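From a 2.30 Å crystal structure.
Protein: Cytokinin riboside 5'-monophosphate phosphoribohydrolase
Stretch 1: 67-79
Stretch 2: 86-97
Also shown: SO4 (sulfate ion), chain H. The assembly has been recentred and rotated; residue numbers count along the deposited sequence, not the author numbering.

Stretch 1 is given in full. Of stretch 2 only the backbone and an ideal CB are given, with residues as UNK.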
# COMPACT_ATOMS: atom_id res chain seq x y z
N GLY A 67 3.88 -1.50 -29.66
CA GLY A 67 4.75 -1.91 -28.54
C GLY A 67 4.48 -3.28 -28.01
O GLY A 67 3.55 -3.94 -28.42
N GLU A 68 5.32 -3.71 -27.08
CA GLU A 68 5.15 -4.99 -26.38
C GLU A 68 4.59 -4.71 -24.97
O GLU A 68 4.91 -3.71 -24.34
CB GLU A 68 6.50 -5.74 -26.31
CG GLU A 68 7.19 -5.98 -27.66
CD GLU A 68 8.67 -6.35 -27.54
OE1 GLU A 68 9.01 -7.23 -26.73
OE2 GLU A 68 9.52 -5.76 -28.25
N ALA A 69 3.74 -5.60 -24.48
CA ALA A 69 3.17 -5.49 -23.16
C ALA A 69 3.44 -6.81 -22.42
O ALA A 69 3.01 -7.88 -22.86
CB ALA A 69 1.68 -5.20 -23.24
N PHE A 70 4.16 -6.71 -21.30
CA PHE A 70 4.40 -7.88 -20.42
C PHE A 70 3.55 -7.87 -19.16
O PHE A 70 3.56 -6.92 -18.38
CB PHE A 70 5.87 -7.95 -20.05
CG PHE A 70 6.75 -8.04 -21.25
CD1 PHE A 70 7.01 -9.28 -21.84
CD2 PHE A 70 7.27 -6.90 -21.84
CE1 PHE A 70 7.82 -9.38 -22.97
CE2 PHE A 70 8.08 -7.00 -22.97
CZ PHE A 70 8.34 -8.24 -23.53
N GLY A 71 2.81 -8.94 -18.98
CA GLY A 71 1.94 -9.11 -17.80
C GLY A 71 2.54 -10.11 -16.82
O GLY A 71 3.21 -11.05 -17.23
N VAL A 72 2.28 -9.88 -15.53
CA VAL A 72 2.67 -10.74 -14.42
C VAL A 72 1.42 -10.92 -13.53
O VAL A 72 0.91 -9.97 -12.94
CB VAL A 72 3.88 -10.18 -13.62
CG1 VAL A 72 4.41 -11.18 -12.61
CG2 VAL A 72 4.99 -9.80 -14.57
N ILE A 73 0.94 -12.16 -13.45
CA ILE A 73 -0.28 -12.54 -12.79
C ILE A 73 -0.02 -13.79 -11.97
O ILE A 73 1.01 -14.42 -12.12
CB ILE A 73 -1.36 -12.76 -13.87
CG1 ILE A 73 -2.76 -12.72 -13.26
CG2 ILE A 73 -1.13 -14.05 -14.65
CD1 ILE A 73 -3.84 -12.48 -14.30
N THR A 74 -0.93 -14.13 -11.06
CA THR A 74 -0.81 -15.36 -10.22
C THR A 74 -1.76 -16.41 -10.70
O THR A 74 -2.72 -16.09 -11.39
CB THR A 74 -1.22 -15.08 -8.78
OG1 THR A 74 -2.60 -14.69 -8.75
CG2 THR A 74 -0.37 -13.97 -8.16
N GLU A 75 -1.51 -17.67 -10.32
CA GLU A 75 -2.47 -18.77 -10.58
C GLU A 75 -3.86 -18.44 -10.07
O GLU A 75 -4.83 -18.65 -10.80
CB GLU A 75 -2.01 -20.12 -9.98
CG GLU A 75 -1.55 -21.13 -11.02
CD GLU A 75 -2.65 -21.60 -11.93
OE1 GLU A 75 -3.45 -22.47 -11.54
OE2 GLU A 75 -2.72 -21.10 -13.07
N SER A 76 -3.97 -17.93 -8.83
CA SER A 76 -5.29 -17.57 -8.27
C SER A 76 -6.09 -16.70 -9.20
O SER A 76 -7.14 -17.11 -9.67
CB SER A 76 -5.16 -16.87 -6.92
OG SER A 76 -5.26 -17.81 -5.87
N LEU A 77 -5.58 -15.50 -9.50
CA LEU A 77 -6.27 -14.55 -10.41
C LEU A 77 -6.49 -15.14 -11.81
O LEU A 77 -7.50 -14.86 -12.44
CB LEU A 77 -5.49 -13.24 -10.52
CG LEU A 77 -5.18 -12.45 -9.24
CD1 LEU A 77 -4.26 -11.29 -9.56
CD2 LEU A 77 -6.43 -11.94 -8.51
N MET A 78 -5.55 -15.98 -12.26
CA MET A 78 -5.64 -16.66 -13.55
C MET A 78 -6.78 -17.67 -13.61
O MET A 78 -7.49 -17.70 -14.60
CB MET A 78 -4.33 -17.39 -13.87
CG MET A 78 -4.20 -17.83 -15.33
SD MET A 78 -3.99 -16.37 -16.37
CE MET A 78 -4.51 -17.03 -17.97
N LYS A 79 -6.91 -18.51 -12.58
CA LYS A 79 -8.07 -19.42 -12.49
C LYS A 79 -9.36 -18.60 -12.43
O LYS A 79 -10.42 -19.10 -12.79
CB LYS A 79 -8.02 -20.31 -11.23
CG LYS A 79 -7.20 -21.59 -11.32
CD LYS A 79 -6.68 -22.01 -9.94
CE LYS A 79 -6.91 -23.49 -9.63
NZ LYS A 79 -6.51 -24.39 -10.74
N UNK A 86 -3.84 -11.59 -25.23
CA UNK A 86 -3.05 -11.17 -26.40
C UNK A 86 -1.84 -10.29 -26.09
O UNK A 86 -1.41 -9.52 -26.93
CB UNK A 86 -3.96 -10.42 -27.37
N UNK A 87 -1.26 -10.46 -24.90
CA UNK A 87 0.01 -9.85 -24.53
C UNK A 87 1.20 -10.50 -25.22
O UNK A 87 1.16 -11.69 -25.55
CB UNK A 87 0.20 -9.92 -23.01
N UNK A 88 2.27 -9.73 -25.37
CA UNK A 88 3.55 -10.26 -25.82
C UNK A 88 3.95 -11.46 -24.95
O UNK A 88 4.45 -12.47 -25.44
CB UNK A 88 4.63 -9.17 -25.78
N UNK A 89 3.74 -11.33 -23.64
CA UNK A 89 3.92 -12.43 -22.71
C UNK A 89 3.05 -12.23 -21.46
O UNK A 89 2.89 -11.12 -20.98
CB UNK A 89 5.39 -12.56 -22.32
N UNK A 90 2.54 -13.33 -20.92
CA UNK A 90 1.87 -13.34 -19.66
C UNK A 90 2.62 -14.33 -18.77
O UNK A 90 2.60 -15.50 -19.02
CB UNK A 90 0.39 -13.70 -19.81
N UNK A 91 3.29 -13.82 -17.74
CA UNK A 91 3.97 -14.66 -16.74
C UNK A 91 3.01 -14.99 -15.58
O UNK A 91 2.54 -14.07 -14.91
CB UNK A 91 5.22 -13.96 -16.21
N UNK A 92 2.76 -16.28 -15.37
CA UNK A 92 2.03 -16.83 -14.21
C UNK A 92 2.99 -17.30 -13.13
O UNK A 92 3.83 -18.19 -13.36
CB UNK A 92 1.13 -17.99 -14.64
N UNK A 93 2.87 -16.70 -11.94
CA UNK A 93 3.79 -17.02 -10.81
C UNK A 93 2.96 -17.55 -9.64
O UNK A 93 1.74 -17.43 -9.68
CB UNK A 93 4.60 -15.79 -10.38
N UNK A 94 3.60 -18.25 -8.68
CA UNK A 94 2.83 -18.97 -7.66
C UNK A 94 1.98 -18.12 -6.75
O UNK A 94 0.93 -18.56 -6.37
CB UNK A 94 3.79 -19.78 -6.79
N UNK A 95 2.46 -16.92 -6.37
CA UNK A 95 1.75 -16.03 -5.42
C UNK A 95 1.98 -14.56 -5.68
O UNK A 95 2.80 -14.18 -6.53
CB UNK A 95 2.18 -16.34 -3.99
N UNK A 96 1.23 -13.74 -4.95
CA UNK A 96 1.22 -12.30 -5.09
C UNK A 96 2.51 -11.65 -4.70
O UNK A 96 2.88 -10.63 -5.27
CB UNK A 96 0.08 -11.70 -4.26
N UNK A 97 3.22 -12.22 -3.75
CA UNK A 97 4.57 -11.77 -3.41
C UNK A 97 5.47 -11.78 -4.64
O UNK A 97 6.08 -10.78 -5.00
CB UNK A 97 5.17 -12.65 -2.31
S SO4 H . -1.92 -15.58 -3.40
O1 SO4 H . -3.14 -14.82 -3.00
O2 SO4 H . -2.01 -16.91 -2.76
O3 SO4 H . -1.90 -15.69 -4.89
O4 SO4 H . -0.68 -14.90 -2.93

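The second stretch runs parallel to the strand 69-74, its own strand spanning 89-93, with the two axes 21° apart. Position 86 lies beyond the reach of stretch 1, so almost any side chain would suit; it is Lys86, which makes no contact.

At 87 the CA-to-CB bond points toward stretch 1, and the ideal CB lies 3.5 Å from Ala69 O, beside the methyl of Ala69 and the bare CA of Gly71. A medium-sized apolar residue fits. Leu87 places CD2 4.0 Å from Ala69 CB, while its CD1 uses the space left by glycine: an ideal CB on Gly71 would lie 2.7 Å from Leu87 CD1, a clash.

Position 88 also points toward stretch 1, with its ideal CB 3.9 Å from Glu68 CB and the amide of Ala69 close by. A small residue with an acceptor, such as serine, threonine, aspartate or asparagine, would be suitable. The residue is Thr88, whose OG1 accepts from Ala69 N at 2.9 Å; its CB lies over one face of the Phe70 ring.

At 89 the extended backbone directs CB to the face of the sheet carrying Phe70 and Val72. The ideal CB is 3.7 Å from Phe70 CD1, so an apolar residue or a long chain with an aliphatic stem could pack there. Glu89 sets its CB near the plane of the ring, at its edge, 3.6 Å from Phe70 CD1, and its backbone O accepts from Gly71 N at 3.0 Å.

Position 90 turns to the opposite face, beside Gly71 and Ile73, where the missing side chain of glycine leaves room and Met78 adds an apolar surface. Leucine, isoleucine or methionine would suit. Leu90 brings CD1 to 3.4 Å from Ile73 CG2 and CD2 to 4.0 Å from Met78 SD.

The ideal CB of 91 is 4.5 Å from Val72 CG2, which favours a beta-branched or aliphatic residue without excluding a polar one. It is Glu91, whose carboxylate is hydrogen-bonded elsewhere in the structure. Its backbone bonds twice: N donates to Gly71 O at 2.8 Å, and O accepts from Ile73 N at 2.9 Å.

At 92, on the Ile73 face, Met78 from the helix offers another apolar surface, suiting a branched aliphatic. Ile92 packs CG1 3.9 Å from Ile73 CG2 and CD1 3.9 Å from Met78 CG.

Position 93 faces the Val72 side, where a beta-branched residue would suit the strand. Val93 CG2 lies 4.4 Å from Val72 CG1, and Val93 N donates to Ile73 O at 2.9 Å.

Position 94 points away and its phi of -64° permits proline, the residue found. Position 95 also points away, just before a helix, where Asp, Asn, Ser or Thr commonly cap; Asp95 does so.

At 96 CB points sideways near Thr74 CG2, and a flexible apolar chain could reach back. Met96 SD lies 3.9 Å from Thr74 CG2 and 4.2 Å from Leu77 CD1, while Met96 N donates to sulfate O4 at 3.0 Å. Position 97 points away, leaving the choice open; His97 makes no contact.

Stretch 2 86-97: KLTELEIVPDMH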
# COMPACT_ATOMS: atom_id res chain seq x y z
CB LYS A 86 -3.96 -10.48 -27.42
CG LYS A 86 -5.32 -11.16 -27.61
CD LYS A 86 -6.16 -10.51 -28.72
CE LYS A 86 -7.10 -11.50 -29.38
NZ LYS A 86 -6.33 -12.45 -30.25
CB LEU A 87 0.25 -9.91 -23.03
CG LEU A 87 -0.88 -9.41 -22.15
CD1 LEU A 87 -0.57 -9.75 -20.70
CD2 LEU A 87 -1.12 -7.92 -22.40
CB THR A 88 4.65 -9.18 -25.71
OG1 THR A 88 4.15 -7.91 -26.18
CG2 THR A 88 5.95 -9.60 -26.42
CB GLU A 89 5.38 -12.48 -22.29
CG GLU A 89 5.91 -13.82 -21.83
CD GLU A 89 7.43 -13.76 -21.67
OE1 GLU A 89 8.15 -13.61 -22.70
OE2 GLU A 89 7.91 -13.81 -20.52
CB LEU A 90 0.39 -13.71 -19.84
CG LEU A 90 -0.47 -13.86 -18.55
CD1 LEU A 90 -0.28 -12.66 -17.63
CD2 LEU A 90 -1.95 -14.08 -18.87
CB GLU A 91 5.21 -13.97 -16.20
CG GLU A 91 6.11 -13.47 -17.30
CD GLU A 91 7.52 -13.12 -16.84
OE1 GLU A 91 7.87 -13.35 -15.67
OE2 GLU A 91 8.30 -12.60 -17.68
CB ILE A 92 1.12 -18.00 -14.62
CG1 ILE A 92 0.24 -17.57 -15.80
CG2 ILE A 92 0.18 -18.41 -13.48
CD1 ILE A 92 -0.57 -18.72 -16.35
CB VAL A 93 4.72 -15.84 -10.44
CG1 VAL A 93 5.56 -15.49 -11.65
CG2 VAL A 93 3.94 -14.61 -9.97
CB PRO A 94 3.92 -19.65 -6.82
CG PRO A 94 5.04 -19.83 -7.75
CD PRO A 94 5.02 -18.58 -8.56
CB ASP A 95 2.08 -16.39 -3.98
CG ASP A 95 3.52 -16.26 -3.67
OD1 ASP A 95 4.07 -15.16 -3.88
OD2 ASP A 95 4.12 -17.26 -3.20
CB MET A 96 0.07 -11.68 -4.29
CG MET A 96 -0.67 -10.57 -5.04
SD MET A 96 -2.08 -11.20 -6.00
CE MET A 96 -3.26 -11.63 -4.70
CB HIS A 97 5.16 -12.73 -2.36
CG HIS A 97 6.46 -12.30 -1.75
ND1 HIS A 97 7.48 -13.19 -1.49
CD2 HIS A 97 6.89 -11.10 -1.31
CE1 HIS A 97 8.49 -12.56 -0.91
NE2 HIS A 97 8.16 -11.29 -0.79
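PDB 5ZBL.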